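Local coordinates for putative MAR1 (Leishmania donovani, PDB 1X9G), which is of uncertain function, named a putative MAR1 ribonuclease but belonging by fold to the isochorismatase superfamily, whose members are mostly hydrolases, at residues Q123-L128 with K133-P138; R11-Y16 with N109-G114; I63-Y68 with F93-P98. All blocks are in the same frame, centred on the assembly; numbering follows the deposited sequence.

Contact 1 (Q123-L128 with K133-P138); sequences QTVADL and KRVFLP
Val135 is the hub of this contact: its two methyls divide between two residues one helical turn apart. CG1 lies 3.7 Å from Leu128 CB, while CG2 comes within 3.9 Å of Val125 CB. Both approaches are methyl against CB, so Val135 meets the roots of the helix side chains rather than their ends. Both valines are modelled with nearly eclipsed first torsions, however, and which methyl does the touching is less certain than the pairing of the residues.

Further along the strand, Leu137 crosses Val125 at a slant and touches it with a single branch, Leu137 CD2 to Val125 CG1 at 3.9 Å. Its first torsion (chi1 -63°) carries CG to the backbone N side, anti to the carbonyl carbon; the second, off a staggered value, sets CD2, so here too the choice of branch is less sure than the residue pair. Val112 of the neighbouring strand touches both Leu128 and Leu137, and Trp160 also touches Val125.

The axes of helix 123-128 and strand 134-138 run nearly antiparallel, at 153°, and approach to 8.9 Å. The gap narrows toward the connecting turn: the CA atoms of Val125 and Val135 are 7.0 Å apart, those of Leu128 and Lys133 only 5.7 Å. There the one polar link between the segments forms, Lys133 N to Leu128 O at 3.3 Å, long but fairly straight (162° at the hydrogen). Lys133 starts toward the helix, then its chain bends at chi2 and chi4 and leads NZ away, to the carbonyls of Leu104 and Val107.

The chemistry is therefore divided: branched hydrocarbon groups join helix 117-130 to the sheet within this beta-alpha-beta unit, and a single backbone bond ties the close end of the crossover, with the lysine's charge directed elsewhere.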
loop_
_atom_site.group_PDB
_atom_site.type_symbol
_atom_site.label_atom_id
_atom_site.label_comp_id
_atom_site.label_asym_id
_atom_site.label_seq_id
_atom_site.Cartn_x
_atom_site.Cartn_y
_atom_site.Cartn_z
ATOM N N GLN A 123 -13.489 -11.400 -8.780
ATOM C CA GLN A 123 -13.889 -12.818 -8.548
ATOM C C GLN A 123 -13.098 -13.798 -9.377
ATOM O O GLN A 123 -12.691 -14.871 -8.889
ATOM C CB GLN A 123 -15.408 -13.019 -8.741
ATOM C CG GLN A 123 -16.193 -12.030 -7.871
ATOM C CD GLN A 123 -17.659 -12.335 -7.734
ATOM O OE1 GLN A 123 -18.045 -13.487 -7.574
ATOM N NE2 GLN A 123 -18.490 -11.289 -7.718
ATOM N N THR A 124 -12.847 -13.409 -10.622
ATOM C CA THR A 124 -12.048 -14.231 -11.550
ATOM C C THR A 124 -10.649 -14.503 -10.978
ATOM O O THR A 124 -10.230 -15.669 -10.907
ATOM C CB THR A 124 -11.921 -13.503 -12.871
ATOM O OG1 THR A 124 -13.236 -13.336 -13.409
ATOM C CG2 THR A 124 -11.057 -14.229 -13.813
ATOM N N VAL A 125 -9.948 -13.444 -10.519
ATOM C CA VAL A 125 -8.615 -13.665 -9.969
ATOM C C VAL A 125 -8.584 -14.455 -8.670
ATOM O O VAL A 125 -7.711 -15.276 -8.517
ATOM C CB VAL A 125 -7.609 -12.405 -9.989
ATOM C CG1 VAL A 125 -8.108 -11.268 -10.812
ATOM C CG2 VAL A 125 -7.230 -11.936 -8.641
ATOM N N ALA A 126 -9.521 -14.256 -7.740
ATOM C CA ALA A 126 -9.520 -15.097 -6.527
ATOM C C ALA A 126 -9.662 -16.590 -6.898
ATOM O O ALA A 126 -8.993 -17.432 -6.307
ATOM C CB ALA A 126 -10.579 -14.646 -5.500
ATOM N N ASP A 127 -10.501 -16.904 -7.897
ATOM C CA ASP A 127 -10.674 -18.307 -8.399
ATOM C C ASP A 127 -9.400 -18.875 -9.059
ATOM O O ASP A 127 -8.948 -19.967 -8.720
ATOM C CB ASP A 127 -11.866 -18.445 -9.361
ATOM C CG ASP A 127 -13.252 -18.285 -8.680
ATOM O OD1 ASP A 127 -14.177 -17.884 -9.412
ATOM O OD2 ASP A 127 -13.448 -18.563 -7.461
ATOM N N LEU A 128 -8.822 -18.122 -9.985
ATOM C CA LEU A 128 -7.499 -18.436 -10.503
ATOM C C LEU A 128 -6.483 -18.728 -9.405
ATOM O O LEU A 128 -5.748 -19.714 -9.490
ATOM C CB LEU A 128 -7.006 -17.295 -11.368
ATOM C CG LEU A 128 -7.280 -17.296 -12.882
ATOM C CD1 LEU A 128 -8.092 -18.540 -13.365
ATOM C CD2 LEU A 128 -7.859 -15.934 -13.386
ATOM N N LYS A 133 -2.810 -20.936 -10.264
ATOM C CA LYS A 133 -2.149 -20.273 -11.390
ATOM C C LYS A 133 -1.479 -18.975 -10.916
ATOM O O LYS A 133 -1.912 -18.405 -9.902
ATOM C CB LYS A 133 -3.127 -20.036 -12.538
ATOM C CG LYS A 133 -3.295 -21.279 -13.407
ATOM C CD LYS A 133 -4.348 -22.257 -12.839
ATOM C CE LYS A 133 -4.858 -23.200 -13.918
ATOM N NZ LYS A 133 -3.982 -24.392 -14.090
ATOM N N ARG A 134 -0.405 -18.532 -11.582
ATOM C CA ARG A 134 0.085 -17.193 -11.266
ATOM C C ARG A 134 -0.764 -16.213 -12.058
ATOM O O ARG A 134 -0.992 -16.414 -13.268
ATOM C CB ARG A 134 1.568 -16.965 -11.559
ATOM C CG ARG A 134 2.451 -18.183 -11.494
ATOM C CD ARG A 134 3.692 -18.057 -10.642
ATOM N NE ARG A 134 4.249 -16.706 -10.491
ATOM C CZ ARG A 134 5.375 -16.273 -11.062
ATOM N NH1 ARG A 134 6.069 -17.065 -11.888
ATOM N NH2 ARG A 134 5.793 -15.031 -10.831
ATOM N N VAL A 135 -1.253 -15.163 -11.396
ATOM C CA VAL A 135 -1.980 -14.158 -12.132
ATOM C C VAL A 135 -1.286 -12.792 -12.283
ATOM O O VAL A 135 -0.645 -12.297 -11.353
ATOM C CB VAL A 135 -3.549 -14.174 -11.863
ATOM C CG1 VAL A 135 -3.967 -15.169 -10.833
ATOM C CG2 VAL A 135 -4.125 -12.801 -11.676
ATOM N N PHE A 136 -1.362 -12.248 -13.500
ATOM C CA PHE A 136 -0.695 -11.012 -13.897
ATOM C C PHE A 136 -1.682 -10.119 -14.557
ATOM O O PHE A 136 -2.437 -10.565 -15.424
ATOM C CB PHE A 136 0.450 -11.288 -14.870
ATOM C CG PHE A 136 1.435 -12.276 -14.353
ATOM C CD1 PHE A 136 1.206 -13.644 -14.514
ATOM C CD2 PHE A 136 2.587 -11.844 -13.676
ATOM C CE1 PHE A 136 2.138 -14.574 -14.013
ATOM C CE2 PHE A 136 3.502 -12.742 -13.156
ATOM C CZ PHE A 136 3.287 -14.114 -13.342
ATOM N N LEU A 137 -1.698 -8.854 -14.149
ATOM C CA LEU A 137 -2.801 -7.987 -14.507
ATOM C C LEU A 137 -2.243 -6.680 -15.019
ATOM O O LEU A 137 -1.528 -6.022 -14.323
ATOM C CB LEU A 137 -3.714 -7.760 -13.261
ATOM C CG LEU A 137 -4.417 -9.002 -12.683
ATOM C CD1 LEU A 137 -4.220 -9.105 -11.239
ATOM C CD2 LEU A 137 -5.917 -8.976 -13.024
ATOM N N PRO A 138 -2.547 -6.314 -16.272
ATOM C CA PRO A 138 -2.128 -4.983 -16.687
ATOM C C PRO A 138 -3.163 -3.972 -16.242
ATOM O O PRO A 138 -4.272 -3.980 -16.804
ATOM C CB PRO A 138 -2.141 -5.087 -18.211
ATOM C CG PRO A 138 -3.291 -6.063 -18.489
ATOM C CD PRO A 138 -3.225 -7.060 -17.361
#

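Contact 2 (R11-Y16 with N109-G114); sequences RLMPHY and NAVVFG
Met13, the residue that reaches Val111 and Asn109, is held through both of its backbone polar atoms: its N-H donates to Gln175 OE1, and its O accepts from Lys178 NZ. One residue earlier, Leu12 O is bound by Arg134 NH2. These bonds tie the irregular main chain to helix 169-176, to Lys178 and to strand 134-143, although none of them runs between the two segments, whose own meeting is apolar in character.

That meeting depends on the thioether. Met13 CG stands beside the backbone N, anti to the carbonyl carbon (chi1 -67°), and the chain bends at its last torsion (chi3 82°), which turns the terminal methyl onto strand 109-114. Met13 CE lies 3.7 Å from Val111 CG2, and the sulfur follows it, with Met13 SD 4.0 Å from that same methyl. The two side chains cross at about a right angle, and Val111 CG2 lies near both ends of the S-CH3 bond. Asn109 is met more lightly, at its root: its CB is 4.2 Å from Met13 CE, the methionine crossing it obliquely. Beyond, Pro14 approaches the end of Asn109 from the opposite direction.

Backbone separation confirms that side-chain length spans the gap, since the nearest CA atoms, those of Met13 and Asn109, are 8.0 Å apart. Phe136, Ile172 and Met176 also touch Met13, which is buried.

The arrangement belongs to the Rossmann-like alpha/beta sheet (strand order 3-2-1-4-5-6) of the isochorismatase-like fold: the segment before the first strand packs at the start of the fourth.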
loop_
_atom_site.group_PDB
_atom_site.type_symbol
_atom_site.label_atom_id
_atom_site.label_comp_id
_atom_site.label_asym_id
_atom_site.label_seq_id
_atom_site.Cartn_x
_atom_site.Cartn_y
_atom_site.Cartn_z
ATOM N N ARG A 11 9.248 -14.372 -9.208
ATOM C CA ARG A 11 8.829 -13.011 -8.988
ATOM C C ARG A 11 8.221 -12.241 -10.126
ATOM O O ARG A 11 7.426 -11.357 -9.837
ATOM C CB ARG A 11 9.802 -12.164 -8.162
ATOM C CG ARG A 11 9.089 -11.558 -6.956
ATOM C CD ARG A 11 9.973 -10.852 -5.958
ATOM N NE ARG A 11 11.086 -11.705 -5.598
ATOM C CZ ARG A 11 11.395 -12.085 -4.366
ATOM N NH1 ARG A 11 10.702 -11.636 -3.340
ATOM N NH2 ARG A 11 12.417 -12.916 -4.180
ATOM N N LEU A 12 8.499 -12.534 -11.386
ATOM C CA LEU A 12 7.710 -11.863 -12.449
ATOM C C LEU A 12 7.206 -12.889 -13.477
ATOM O O LEU A 12 7.284 -14.083 -13.210
ATOM C CB LEU A 12 8.547 -10.769 -13.123
ATOM C CG LEU A 12 9.048 -9.589 -12.295
ATOM C CD1 LEU A 12 10.207 -8.917 -12.947
ATOM C CD2 LEU A 12 7.929 -8.577 -12.105
ATOM N N MET A 13 6.670 -12.452 -14.616
ATOM C CA MET A 13 6.415 -13.394 -15.732
ATOM C C MET A 13 7.729 -14.084 -16.188
ATOM O O MET A 13 8.780 -13.430 -16.296
ATOM C CB MET A 13 5.754 -12.703 -16.930
ATOM C CG MET A 13 4.348 -12.225 -16.619
ATOM S SD MET A 13 3.243 -12.149 -17.993
ATOM C CE MET A 13 2.728 -13.873 -18.093
ATOM N N PRO A 14 7.694 -15.411 -16.389
ATOM C CA PRO A 14 8.879 -16.091 -16.917
ATOM C C PRO A 14 8.927 -15.863 -18.422
ATOM O O PRO A 14 7.898 -15.435 -18.984
ATOM C CB PRO A 14 8.618 -17.571 -16.589
ATOM C CG PRO A 14 7.145 -17.703 -16.474
ATOM C CD PRO A 14 6.567 -16.337 -16.145
ATOM N N HIS A 15 10.089 -16.123 -19.052
ATOM C CA HIS A 15 10.235 -16.116 -20.519
ATOM C C HIS A 15 9.055 -16.842 -21.177
ATOM O O HIS A 15 8.637 -17.889 -20.706
ATOM C CB HIS A 15 11.597 -16.691 -21.005
ATOM C CG HIS A 15 11.777 -16.550 -22.487
ATOM N ND1 HIS A 15 11.531 -17.586 -23.370
ATOM C CD2 HIS A 15 12.039 -15.460 -23.255
ATOM C CE1 HIS A 15 11.662 -17.150 -24.613
ATOM N NE2 HIS A 15 11.963 -15.862 -24.573
ATOM N N TYR A 16 8.522 -16.280 -22.259
ATOM C CA TYR A 16 7.321 -16.845 -22.924
ATOM C C TYR A 16 7.333 -18.351 -23.241
ATOM O O TYR A 16 6.257 -18.965 -23.347
ATOM C CB TYR A 16 6.914 -16.067 -24.192
ATOM C CG TYR A 16 7.948 -15.977 -25.313
ATOM C CD1 TYR A 16 8.504 -14.739 -25.656
ATOM C CD2 TYR A 16 8.331 -17.101 -26.068
ATOM C CE1 TYR A 16 9.435 -14.617 -26.687
ATOM C CE2 TYR A 16 9.285 -16.994 -27.127
ATOM C CZ TYR A 16 9.830 -15.734 -27.426
ATOM O OH TYR A 16 10.771 -15.538 -28.438
ATOM N N ASN A 109 0.159 -19.619 -16.144
ATOM C CA ASN A 109 0.014 -18.187 -15.929
ATOM C C ASN A 109 -1.217 -17.625 -16.612
ATOM O O ASN A 109 -1.501 -17.980 -17.740
ATOM C CB ASN A 109 1.215 -17.442 -16.490
ATOM C CG ASN A 109 2.507 -18.131 -16.193
ATOM O OD1 ASN A 109 2.997 -18.886 -17.009
ATOM N ND2 ASN A 109 3.057 -17.898 -15.017
ATOM N N ALA A 110 -1.922 -16.729 -15.950
ATOM C CA ALA A 110 -3.033 -16.046 -16.551
ATOM C C ALA A 110 -2.778 -14.563 -16.482
ATOM O O ALA A 110 -2.453 -14.039 -15.424
ATOM C CB ALA A 110 -4.310 -16.396 -15.839
ATOM N N VAL A 111 -2.907 -13.908 -17.623
ATOM C CA VAL A 111 -2.853 -12.479 -17.783
ATOM C C VAL A 111 -4.308 -12.048 -17.971
ATOM O O VAL A 111 -4.957 -12.375 -18.991
ATOM C CB VAL A 111 -2.033 -12.120 -19.037
ATOM C CG1 VAL A 111 -2.077 -10.618 -19.350
ATOM C CG2 VAL A 111 -0.605 -12.656 -18.958
ATOM N N VAL A 112 -4.834 -11.312 -16.990
ATOM C CA VAL A 112 -6.263 -11.042 -16.888
ATOM C C VAL A 112 -6.518 -9.576 -17.125
ATOM O O VAL A 112 -5.855 -8.741 -16.550
ATOM C CB VAL A 112 -6.806 -11.489 -15.536
ATOM C CG1 VAL A 112 -8.293 -11.237 -15.443
ATOM C CG2 VAL A 112 -6.578 -12.947 -15.353
ATOM N N PHE A 113 -7.433 -9.246 -18.024
ATOM C CA PHE A 113 -7.640 -7.852 -18.350
ATOM C C PHE A 113 -9.096 -7.659 -18.713
ATOM O O PHE A 113 -9.731 -8.620 -19.014
ATOM C CB PHE A 113 -6.684 -7.417 -19.465
ATOM C CG PHE A 113 -6.684 -8.311 -20.643
ATOM C CD1 PHE A 113 -7.430 -7.980 -21.789
ATOM C CD2 PHE A 113 -5.923 -9.475 -20.652
ATOM C CE1 PHE A 113 -7.457 -8.835 -22.911
ATOM C CE2 PHE A 113 -5.929 -10.323 -21.774
ATOM C CZ PHE A 113 -6.712 -9.996 -22.900
ATOM N N GLY A 114 -9.604 -6.432 -18.653
ATOM C CA GLY A 114 -11.015 -6.126 -18.861
ATOM C C GLY A 114 -11.759 -5.402 -17.729
ATOM O O GLY A 114 -11.167 -4.682 -16.944
#

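Contact 3 (I63-Y68 with F93-P98); sequences IVTEHY and FSCVVP
Thr65 and Cys95 form the tighter half of this contact, and the cysteine sulfur is its focus. Cys95 SG is 3.5 Å from Thr65 OG1 and 3.6 Å from Thr65 CG2, so it faces both branches of the threonine at once. The first torsion of Thr65 (chi1 67°) sets OG1 between the backbone N and the carbonyl carbon and CG2 beside the N, which presents the pair to the loop. Despite its nearness to the sulfur, the hydroxyl has its hydrogen bond elsewhere, with Asp27 OD2. Val26 packs against both residues, and both are buried.

The other half is looser by its closest approach and its rim-to-rim rings; His67 is partly exposed, Phe93 buried. His67 CE1 is 3.7 Å from Phe93 CD2, and NE2 is 4.0 Å from that atom. Neither ring covers the other: their centroids are 5.8 Å apart and the planes are inclined by 27°. Ala180 of the second subunit packs on His67, and Leu174 of that subunit on Phe93, so the subunit interface borders this side.

The loop also has an internal brace. Ser94 OG accepts a hydrogen bond from Val96 N at 3.0 Å, an ST turn just before the N-cap residue Val97 of helix 98-102.

The contact lies at the C-terminal edge of the parallel sheet, where alpha/beta folds of this kind usually carry their sites; its location is consistent with one nearby.

Across the segments the chemistry is thus van der Waals contact alone, while polar groups bond outward: His67 ND1 weakly to Lys90 NZ, and Cys95 N to Thr124 OG1, which ties the loop to helix 117-130.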
loop_
_atom_site.group_PDB
_atom_site.type_symbol
_atom_site.label_atom_id
_atom_site.label_comp_id
_atom_site.label_asym_id
_atom_site.label_seq_id
_atom_site.Cartn_x
_atom_site.Cartn_y
_atom_site.Cartn_z
ATOM N N ILE A 63 -8.538 -16.030 -24.647
ATOM C CA ILE A 63 -9.866 -16.408 -24.172
ATOM C C ILE A 63 -10.747 -15.155 -23.965
ATOM O O ILE A 63 -10.326 -14.178 -23.357
ATOM C CB ILE A 63 -9.759 -17.310 -22.890
ATOM C CG1 ILE A 63 -8.861 -18.527 -23.155
ATOM C CG2 ILE A 63 -11.140 -17.730 -22.329
ATOM C CD1 ILE A 63 -8.567 -19.355 -21.905
ATOM N N VAL A 64 -11.957 -15.179 -24.499
ATOM C CA VAL A 64 -12.876 -14.062 -24.427
ATOM C C VAL A 64 -14.066 -14.645 -23.710
ATOM O O VAL A 64 -14.587 -15.678 -24.118
ATOM C CB VAL A 64 -13.327 -13.627 -25.846
ATOM C CG1 VAL A 64 -14.365 -12.529 -25.806
ATOM C CG2 VAL A 64 -12.111 -13.218 -26.712
ATOM N N THR A 65 -14.478 -14.015 -22.615
ATOM C CA THR A 65 -15.778 -14.344 -22.023
ATOM C C THR A 65 -16.725 -13.189 -22.335
ATOM O O THR A 65 -16.317 -12.010 -22.299
ATOM C CB THR A 65 -15.710 -14.537 -20.491
ATOM O OG1 THR A 65 -15.399 -13.284 -19.901
ATOM C CG2 THR A 65 -14.648 -15.506 -20.099
ATOM N N GLU A 66 -17.979 -13.523 -22.669
ATOM C CA GLU A 66 -19.038 -12.527 -22.728
ATOM C C GLU A 66 -20.036 -12.933 -21.676
ATOM O O GLU A 66 -20.444 -14.096 -21.609
ATOM C CB GLU A 66 -19.771 -12.479 -24.067
ATOM C CG GLU A 66 -19.015 -12.882 -25.318
ATOM C CD GLU A 66 -19.734 -12.435 -26.577
ATOM O OE1 GLU A 66 -20.792 -13.019 -26.918
ATOM O OE2 GLU A 66 -19.250 -11.481 -27.217
ATOM N N HIS A 67 -20.448 -11.949 -20.891
ATOM C CA HIS A 67 -21.352 -12.126 -19.777
ATOM C C HIS A 67 -22.747 -11.720 -20.202
ATOM O O HIS A 67 -22.928 -10.631 -20.737
ATOM C CB HIS A 67 -20.915 -11.200 -18.645
ATOM C CG HIS A 67 -21.687 -11.392 -17.391
ATOM N ND1 HIS A 67 -21.355 -12.354 -16.461
ATOM C CD2 HIS A 67 -22.788 -10.762 -16.919
ATOM C CE1 HIS A 67 -22.206 -12.292 -15.455
ATOM N NE2 HIS A 67 -23.092 -11.344 -15.714
ATOM N N TYR A 68 -23.721 -12.590 -19.929
ATOM C CA TYR A 68 -25.112 -12.468 -20.413
ATOM C C TYR A 68 -25.221 -11.655 -21.720
ATOM O O TYR A 68 -25.790 -10.565 -21.731
ATOM C CB TYR A 68 -25.983 -11.888 -19.310
ATOM C CG TYR A 68 -27.471 -12.047 -19.509
ATOM C CD1 TYR A 68 -28.298 -10.917 -19.675
ATOM C CD2 TYR A 68 -28.067 -13.316 -19.517
ATOM C CE1 TYR A 68 -29.672 -11.047 -19.857
ATOM C CE2 TYR A 68 -29.449 -13.453 -19.709
ATOM C CZ TYR A 68 -30.242 -12.314 -19.871
ATOM O OH TYR A 68 -31.607 -12.443 -20.033
ATOM N N PHE A 93 -20.279 -14.462 -12.248
ATOM C CA PHE A 93 -19.540 -13.178 -12.259
ATOM C C PHE A 93 -18.075 -13.450 -12.552
ATOM O O PHE A 93 -17.468 -12.776 -13.384
ATOM C CB PHE A 93 -19.745 -12.328 -11.002
ATOM C CG PHE A 93 -21.154 -11.898 -10.797
ATOM C CD1 PHE A 93 -21.765 -12.030 -9.550
ATOM C CD2 PHE A 93 -21.907 -11.399 -11.874
ATOM C CE1 PHE A 93 -23.116 -11.640 -9.363
ATOM C CE2 PHE A 93 -23.264 -11.025 -11.711
ATOM C CZ PHE A 93 -23.863 -11.139 -10.433
ATOM N N SER A 94 -17.538 -14.484 -11.923
ATOM C CA SER A 94 -16.230 -14.995 -12.282
ATOM C C SER A 94 -16.148 -15.776 -13.590
ATOM O O SER A 94 -16.984 -16.664 -13.842
ATOM C CB SER A 94 -15.766 -15.938 -11.212
ATOM O OG SER A 94 -14.601 -16.553 -11.679
ATOM N N CYS A 95 -15.112 -15.467 -14.381
ATOM C CA CYS A 95 -14.682 -16.224 -15.559
ATOM C C CYS A 95 -14.395 -17.700 -15.354
ATOM O O CYS A 95 -14.423 -18.455 -16.317
ATOM C CB CYS A 95 -13.428 -15.621 -16.186
ATOM S SG CYS A 95 -13.671 -13.995 -16.927
ATOM N N VAL A 96 -14.134 -18.144 -14.133
ATOM C CA VAL A 96 -13.872 -19.574 -13.924
ATOM C C VAL A 96 -15.173 -20.400 -13.971
ATOM O O VAL A 96 -15.814 -20.685 -12.947
ATOM C CB VAL A 96 -13.021 -19.835 -12.662
ATOM C CG1 VAL A 96 -12.574 -21.294 -12.599
ATOM C CG2 VAL A 96 -11.797 -18.877 -12.645
ATOM N N VAL A 97 -15.572 -20.729 -15.204
ATOM C CA VAL A 97 -16.692 -21.642 -15.493
ATOM C C VAL A 97 -16.101 -22.914 -16.085
ATOM O O VAL A 97 -14.930 -22.890 -16.516
ATOM C CB VAL A 97 -17.736 -21.009 -16.444
ATOM C CG1 VAL A 97 -18.516 -19.903 -15.713
ATOM C CG2 VAL A 97 -17.104 -20.501 -17.736
ATOM N N PRO A 98 -16.867 -24.040 -16.050
ATOM C CA PRO A 98 -16.456 -25.356 -16.569
ATOM C C PRO A 98 -15.641 -25.302 -17.846
ATOM O O PRO A 98 -14.579 -25.938 -17.914
ATOM C CB PRO A 98 -17.776 -26.045 -16.812
ATOM C CG PRO A 98 -18.628 -25.540 -15.674
ATOM C CD PRO A 98 -18.202 -24.123 -15.421
#

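Overall arrangement
Each contact involves a strand of one parallel six-stranded sheet. Contacts 1 and 2 have centres 9 Å apart and meet where strands 109-115 and 134-143 lie side by side: Phe136 N is 2.8 Å from Ala110 O. Contact 3, on strand 60-67, is about 13 Å from contact 1 and 19 Å from contact 2, centre to centre. It still touches contact 1, through Asp127 OD1 and Ser94 OG at 2.7 Å, so helix 117-130 bridges sheet and loop. Along the chain, contact 3 falls between the two halves of contact 2, and contact 1 follows both. N-terminal arm, crossover and strand-end loop thereby join one domain; contacts 1 and 3 reach the second subunit, contact 2 the third.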